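Local coordinates for protein acetoacetate decarboxylase (Sphingomonas wittichii, PDB 5UPB) that is an acetoacetate decarboxylase-like enzyme, a probable lyase, whose actual reaction need not be acetoacetate decarboxylation, at residues Arg208-Ile219 with His235-Ser244. Residues are numbered along the deposited sequence; the frame is centred on the assembly and turned at random.
Sequences RVGDIWAGEPFI and HEVLAGVTYS
The imidazole of His235 meets methyl CG2 of Ile219 obliquely, its NE2 3.8 Å from that carbon, while at the ring edge, in plane, a water 2.6 Å from NE2 leads weakly on to Ile219 O; ND1 is held by Phe232 O. At the other end, CG1 of Val209 approaches the Tyr243 ring obliquely. The Trp213 indole has Thr242 O at its edge, near its plane, but swings away from the strand pair toward Leu141 and Val165.

The contact pairs neighbouring strands 206-221 and 235-249 of the acetoacetate decarboxylase family fold; strand 21-34 flanks 235-249 on its far side. Segment 212-219 runs antiparallel to its partner (165°). Gly210 and Ser244 bond both ways, as do Trp213 and Thr242, with Trp213 N 2.9 Å from Thr242 O. Between these pairs the register slips by one residue, a beta bulge where Asp211 turns the corner. Val241 carries CG1 between its N and carbonyl carbon (chi1 67°), which leaves CG2 anti to N, pressed 3.5 Å from Ile212 CG2 and 3.1 Å from Trp213 O. At Gly215 the pairing loosens: its N-H reaches Gly240 O only weakly, and a water bridges Gly215 O and Gly240 N. Here Pro217 lays its CG 3.6 Å from Gly240 N and 3.7 Å from CG1 of Val237.

A third water joins Ser244 OG to Asp211 OD2, weakly on the aspartate side; Asp26 also binds that hydroxyl, and Tyr134 of the second subunit the carboxylate. The chemistry implies direct backbone bonding near the subunit interface, then water and apolar packing, with a price at the corner: buried Asp211 O lacks a hydrogen-bond partner and meets just a CA-H...O contact, 3.4 Å from Tyr243 CA.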
ATOM      1  N   ARG A 208     -24.956 -19.023   0.985  1.00 28.93           N
ATOM      2  CA  ARG A 208     -26.046 -18.080   1.162  1.00 31.61           C
ATOM      3  C   ARG A 208     -25.880 -16.869   0.251  1.00 30.77           C
ATOM      4  O   ARG A 208     -24.784 -16.325   0.141  1.00 30.36           O
ATOM      5  CB  ARG A 208     -26.168 -17.609   2.618  1.00 32.78           C
ATOM      6  CG  ARG A 208     -27.299 -16.626   2.815  1.00 29.88           C
ATOM      7  CD  ARG A 208     -27.434 -16.138   4.231  1.00 35.00           C
ATOM      8  NE  ARG A 208     -28.444 -15.089   4.287  1.00 33.69           N
ATOM      9  CZ  ARG A 208     -28.591 -14.239   5.286  1.00 33.97           C
ATOM     10  NH1 ARG A 208     -27.785 -14.319   6.334  1.00 32.08           N
ATOM     11  NH2 ARG A 208     -29.531 -13.297   5.218  1.00 33.34           N
ATOM     12  N   VAL A 209     -26.941 -16.463  -0.413  1.00 26.16           N
ATOM     13  CA  VAL A 209     -26.978 -15.213  -1.168  1.00 21.59           C
ATOM     14  C   VAL A 209     -28.221 -14.465  -0.717  1.00 38.21           C
ATOM     15  O   VAL A 209     -29.287 -15.066  -0.512  1.00 35.81           O
ATOM     16  CB  VAL A 209     -26.952 -15.418  -2.693  1.00 29.20           C
ATOM     17  CG1 VAL A 209     -25.607 -16.010  -3.111  1.00 39.80           C
ATOM     18  CG2 VAL A 209     -28.119 -16.336  -3.146  1.00 33.13           C
ATOM     19  N   GLY A 210     -28.100 -13.151  -0.592  1.00 29.49           N
ATOM     20  CA  GLY A 210     -29.236 -12.344  -0.180  1.00 35.45           C
ATOM     21  C   GLY A 210     -28.916 -10.880  -0.376  1.00 32.31           C
ATOM     22  O   GLY A 210     -27.853 -10.523  -0.881  1.00 29.57           O
ATOM     23  N   ASP A 211     -29.858 -10.027   0.012  1.00 30.64           N
ATOM     24  CA  ASP A 211     -29.735  -8.572  -0.154  1.00 28.66           C
ATOM     25  C   ASP A 211     -29.284  -8.213  -1.560  1.00 30.06           C
ATOM     26  O   ASP A 211     -28.287  -7.524  -1.784  1.00 32.18           O
ATOM     27  CB  ASP A 211     -28.801  -7.982   0.905  1.00 31.35           C
ATOM     28  CG  ASP A 211     -29.380  -8.117   2.309  1.00 45.80           C
ATOM     29  OD1 ASP A 211     -30.425  -7.482   2.554  1.00 49.54           O
ATOM     30  OD2 ASP A 211     -28.849  -8.889   3.139  1.00 40.84           O
ATOM     31  N   ILE A 212     -30.046  -8.704  -2.506  1.00 28.66           N
ATOM     32  CA  ILE A 212     -29.726  -8.620  -3.923  1.00 29.24           C
ATOM     33  C   ILE A 212     -30.406  -7.401  -4.536  1.00 38.85           C
ATOM     34  O   ILE A 212     -31.614  -7.148  -4.307  1.00 33.58           O
ATOM     35  CB  ILE A 212     -30.161  -9.903  -4.643  1.00 31.36           C
ATOM     36  CG1 ILE A 212     -29.522 -11.116  -3.991  1.00 37.15           C
ATOM     37  CG2 ILE A 212     -29.797  -9.848  -6.097  1.00 32.95           C
ATOM     38  CD1 ILE A 212     -30.163 -12.458  -4.461  1.00 33.43           C
ATOM     39  N   TRP A 213     -29.626  -6.644  -5.320  1.00 28.49           N
ATOM     40  CA  TRP A 213     -30.104  -5.490  -6.080  1.00 32.22           C
ATOM     41  C   TRP A 213     -29.591  -5.573  -7.510  1.00 34.91           C
ATOM     42  O   TRP A 213     -28.416  -5.857  -7.740  1.00 36.43           O
ATOM     43  CB  TRP A 213     -29.646  -4.181  -5.447  1.00 37.75           C
ATOM     44  CG  TRP A 213     -30.122  -4.031  -4.019  1.00 35.82           C
ATOM     45  CD1 TRP A 213     -29.525  -4.541  -2.906  1.00 35.02           C
ATOM     46  CD2 TRP A 213     -31.279  -3.326  -3.565  1.00 33.32           C
ATOM     47  NE1 TRP A 213     -30.253  -4.214  -1.783  1.00 29.63           N
ATOM     48  CE2 TRP A 213     -31.321  -3.450  -2.158  1.00 30.19           C
ATOM     49  CE3 TRP A 213     -32.292  -2.616  -4.210  1.00 31.54           C
ATOM     50  CZ2 TRP A 213     -32.353  -2.908  -1.384  1.00 35.20           C
ATOM     51  CZ3 TRP A 213     -33.316  -2.061  -3.431  1.00 33.34           C
ATOM     52  CH2 TRP A 213     -33.323  -2.197  -2.038  1.00 33.86           C
ATOM     53  N   ALA A 214     -30.466  -5.320  -8.468  1.00 31.10           N
ATOM     54  CA  ALA A 214     -30.124  -5.347  -9.881  1.00 33.49           C
ATOM     55  C   ALA A 214     -30.061  -3.918 -10.395  1.00 32.42           C
ATOM     56  O   ALA A 214     -30.605  -2.995  -9.795  1.00 37.50           O
ATOM     57  CB  ALA A 214     -31.155  -6.148 -10.696  1.00 35.74           C
ATOM     58  N   GLY A 215     -29.420  -3.729 -11.535  1.00 38.27           N
ATOM     59  CA  GLY A 215     -29.346  -2.375 -12.049  1.00 46.12           C
ATOM     60  C   GLY A 215     -28.591  -2.309 -13.343  1.00 39.59           C
ATOM     61  O   GLY A 215     -28.391  -3.313 -14.026  1.00 40.31           O
ATOM     62  N   GLU A 216     -28.267  -1.079 -13.714  1.00 34.40           N
ATOM     63  CA  GLU A 216     -27.622  -0.819 -14.979  1.00 29.63           C
ATOM     64  C   GLU A 216     -26.119  -0.941 -14.775  1.00 33.03           C
ATOM     65  O   GLU A 216     -25.567  -0.206 -13.957  1.00 33.36           O
ATOM     66  CB  GLU A 216     -27.956   0.566 -15.495  1.00 38.94           C
ATOM     67  CG  GLU A 216     -27.357   0.844 -16.870  1.00107.90           C
ATOM     68  CD  GLU A 216     -27.459   2.299 -17.281  1.00169.71           C
ATOM     69  OE1 GLU A 216     -27.831   3.134 -16.432  1.00188.71           O
ATOM     70  OE2 GLU A 216     -27.148   2.609 -18.449  1.00192.79           O
ATOM     71  N   PRO A 217     -25.450  -1.895 -15.405  1.00 32.79           N
ATOM     72  CA  PRO A 217     -24.025  -2.107 -15.144  1.00 38.38           C
ATOM     73  C   PRO A 217     -23.123  -1.293 -16.051  1.00 29.21           C
ATOM     74  O   PRO A 217     -23.510  -0.829 -17.118  1.00 31.01           O
ATOM     75  CB  PRO A 217     -23.832  -3.593 -15.446  1.00 45.64           C
ATOM     76  CG  PRO A 217     -24.827  -3.863 -16.553  1.00 39.62           C
ATOM     77  CD  PRO A 217     -26.035  -2.982 -16.217  1.00 37.33           C
ATOM     78  N   PHE A 218     -21.867  -1.191 -15.639  1.00 35.35           N
ATOM     79  CA  PHE A 218     -20.849  -0.769 -16.578  1.00 41.73           C
ATOM     80  C   PHE A 218     -19.567  -1.482 -16.207  1.00 32.68           C
ATOM     81  O   PHE A 218     -19.362  -1.873 -15.058  1.00 29.81           O
ATOM     82  CB  PHE A 218     -20.651   0.750 -16.611  1.00 50.92           C
ATOM     83  CG  PHE A 218     -19.525   1.237 -15.765  1.00 48.31           C
ATOM     84  CD1 PHE A 218     -18.216   1.180 -16.198  1.00 66.43           C
ATOM     85  CD2 PHE A 218     -19.797   1.789 -14.535  1.00 46.48           C
ATOM     86  CE1 PHE A 218     -17.181   1.632 -15.387  1.00 52.04           C
ATOM     87  CE2 PHE A 218     -18.781   2.239 -13.720  1.00 45.67           C
ATOM     88  CZ  PHE A 218     -17.466   2.164 -14.149  1.00 50.93           C
ATOM     89  N   ILE A 219     -18.758  -1.727 -17.217  1.00 35.30           N
ATOM     90  CA  ILE A 219     -17.462  -2.333 -17.014  1.00 38.94           C
ATOM     91  C   ILE A 219     -16.516  -1.655 -17.997  1.00 37.23           C
ATOM     92  O   ILE A 219     -16.896  -1.350 -19.130  1.00 34.98           O
ATOM     93  CB  ILE A 219     -17.526  -3.861 -17.214  1.00 42.38           C
ATOM     94  CG1 ILE A 219     -16.122  -4.456 -17.130  1.00 43.23           C
ATOM     95  CG2 ILE A 219     -18.170  -4.191 -18.554  1.00 63.91           C
ATOM     96  CD1 ILE A 219     -16.146  -5.963 -16.984  1.00 44.15           C
ATOM     97  N   HIS A 235     -16.851  -7.723 -25.769  1.00 45.58           N
ATOM     98  CA  HIS A 235     -17.902  -8.359 -24.992  1.00 44.79           C
ATOM     99  C   HIS A 235     -19.225  -7.642 -25.204  1.00 47.93           C
ATOM    100  O   HIS A 235     -19.293  -6.499 -25.661  1.00 44.01           O
ATOM    101  CB  HIS A 235     -17.576  -8.394 -23.506  1.00 47.00           C
ATOM    102  CG  HIS A 235     -17.309  -7.047 -22.928  1.00 50.16           C
ATOM    103  ND1 HIS A 235     -16.059  -6.652 -22.504  1.00 46.33           N
ATOM    104  CD2 HIS A 235     -18.129  -5.988 -22.734  1.00 46.85           C
ATOM    105  CE1 HIS A 235     -16.126  -5.410 -22.054  1.00 51.14           C
ATOM    106  NE2 HIS A 235     -17.369  -4.982 -22.188  1.00 49.87           N
ATOM    107  N   GLU A 236     -20.272  -8.353 -24.836  1.00 47.84           N
ATOM    108  CA  GLU A 236     -21.613  -7.821 -24.687  1.00 47.01           C
ATOM    109  C   GLU A 236     -21.901  -7.770 -23.197  1.00 42.57           C
ATOM    110  O   GLU A 236     -21.703  -8.765 -22.494  1.00 41.21           O
ATOM    111  CB  GLU A 236     -22.645  -8.708 -25.385  1.00 49.13           C
ATOM    112  CG  GLU A 236     -24.099  -8.235 -25.186  1.00 62.06           C
ATOM    113  CD  GLU A 236     -25.150  -9.203 -25.759  1.00 70.02           C
ATOM    114  OE1 GLU A 236     -26.370  -8.912 -25.626  1.00 58.63           O
ATOM    115  OE2 GLU A 236     -24.756 -10.273 -26.286  1.00 81.13           O
ATOM    116  N   VAL A 237     -22.315  -6.608 -22.713  1.00 39.64           N
ATOM    117  CA  VAL A 237     -22.657  -6.446 -21.303  1.00 38.77           C
ATOM    118  C   VAL A 237     -24.097  -6.904 -21.099  1.00 44.86           C
ATOM    119  O   VAL A 237     -25.020  -6.388 -21.727  1.00 45.09           O
ATOM    120  CB  VAL A 237     -22.468  -4.989 -20.863  1.00 42.20           C
ATOM    121  CG1 VAL A 237     -22.733  -4.865 -19.391  1.00 36.26           C
ATOM    122  CG2 VAL A 237     -21.055  -4.503 -21.195  1.00 47.85           C
ATOM    123  N   LEU A 238     -24.290  -7.894 -20.245  1.00 40.05           N
ATOM    124  CA  LEU A 238     -25.603  -8.516 -20.077  1.00 41.03           C
ATOM    125  C   LEU A 238     -26.380  -7.963 -18.893  1.00 43.39           C
ATOM    126  O   LEU A 238     -27.552  -7.622 -19.025  1.00 40.62           O
ATOM    127  CB  LEU A 238     -25.441 -10.030 -19.907  1.00 37.31           C
ATOM    128  CG  LEU A 238     -24.667 -10.739 -21.012  1.00 41.39           C
ATOM    129  CD1 LEU A 238     -24.489 -12.201 -20.655  1.00 44.49           C
ATOM    130  CD2 LEU A 238     -25.393 -10.606 -22.354  1.00 48.85           C
ATOM    131  N   ALA A 239     -25.774  -7.915 -17.717  1.00 44.34           N
ATOM    132  CA  ALA A 239     -26.521  -7.556 -16.522  1.00 40.26           C
ATOM    133  C   ALA A 239     -25.557  -7.181 -15.415  1.00 40.84           C
ATOM    134  O   ALA A 239     -24.366  -7.496 -15.471  1.00 34.51           O
ATOM    135  CB  ALA A 239     -27.381  -8.722 -16.044  1.00 42.10           C
ATOM    136  N   GLY A 240     -26.088  -6.507 -14.410  1.00 37.74           N
ATOM    137  CA  GLY A 240     -25.306  -6.187 -13.231  1.00 34.63           C
ATOM    138  C   GLY A 240     -26.121  -6.416 -11.979  1.00 35.00           C
ATOM    139  O   GLY A 240     -27.354  -6.297 -11.985  1.00 30.19           O
ATOM    140  N   VAL A 241     -25.423  -6.791 -10.913  1.00 30.16           N
ATOM    141  CA  VAL A 241     -26.041  -7.063  -9.622  1.00 33.23           C
ATOM    142  C   VAL A 241     -25.022  -6.821  -8.510  1.00 40.58           C
ATOM    143  O   VAL A 241     -23.804  -6.959  -8.711  1.00 32.58           O
ATOM    144  CB  VAL A 241     -26.588  -8.509  -9.573  1.00 38.65           C
ATOM    145  CG1 VAL A 241     -25.447  -9.497  -9.606  1.00 33.32           C
ATOM    146  CG2 VAL A 241     -27.433  -8.728  -8.354  1.00 48.82           C
ATOM    147  N   THR A 242     -25.532  -6.411  -7.335  1.00 30.88           N
ATOM    148  CA  THR A 242     -24.750  -6.345  -6.097  1.00 29.77           C
ATOM    149  C   THR A 242     -25.539  -7.102  -5.041  1.00 29.25           C
ATOM    150  O   THR A 242     -26.781  -7.126  -5.075  1.00 31.43           O
ATOM    151  CB  THR A 242     -24.455  -4.883  -5.653  1.00 32.81           C
ATOM    152  OG1 THR A 242     -23.522  -4.874  -4.560  1.00 36.03           O
ATOM    153  CG2 THR A 242     -25.756  -4.128  -5.235  1.00 33.14           C
ATOM    154  N   TYR A 243     -24.832  -7.785  -4.157  1.00 27.03           N
ATOM    155  CA  TYR A 243     -25.487  -8.694  -3.234  1.00 31.29           C
ATOM    156  C   TYR A 243     -24.519  -9.073  -2.137  1.00 31.59           C
ATOM    157  O   TYR A 243     -23.310  -8.793  -2.201  1.00 29.85           O
ATOM    158  CB  TYR A 243     -25.997  -9.939  -3.940  1.00 28.87           C
ATOM    159  CG  TYR A 243     -24.916 -10.740  -4.618  1.00 37.51           C
ATOM    160  CD1 TYR A 243     -24.491 -10.412  -5.884  1.00 31.47           C
ATOM    161  CD2 TYR A 243     -24.372 -11.866  -4.011  1.00 36.06           C
ATOM    162  CE1 TYR A 243     -23.518 -11.170  -6.522  1.00 35.45           C
ATOM    163  CE2 TYR A 243     -23.420 -12.621  -4.634  1.00 41.69           C
ATOM    164  CZ  TYR A 243     -22.999 -12.278  -5.899  1.00 37.62           C
ATOM    165  OH  TYR A 243     -22.040 -13.050  -6.517  1.00 45.36           O
ATOM    166  N   SER A 244     -25.061  -9.787  -1.157  1.00 27.31           N
ATOM    167  CA  SER A 244     -24.248 -10.360  -0.091  1.00 27.60           C
ATOM    168  C   SER A 244     -24.215 -11.871  -0.227  1.00 35.84           C
ATOM    169  O   SER A 244     -25.171 -12.515  -0.692  1.00 33.76           O
ATOM    170  CB  SER A 244     -24.759  -9.934   1.273  1.00 34.05           C
ATOM    171  OG  SER A 244     -24.707  -8.524   1.344  1.00 34.51           O
TER
HETATM  172  O   HOH W   1     -26.109  -7.394   3.413  1.00 46.37           O
HETATM  173  O   HOH W   2     -28.912  -5.804 -14.994  1.00 38.71           O
HETATM  174  O   HOH W   3     -18.313  -2.567 -21.880  1.00 54.68           O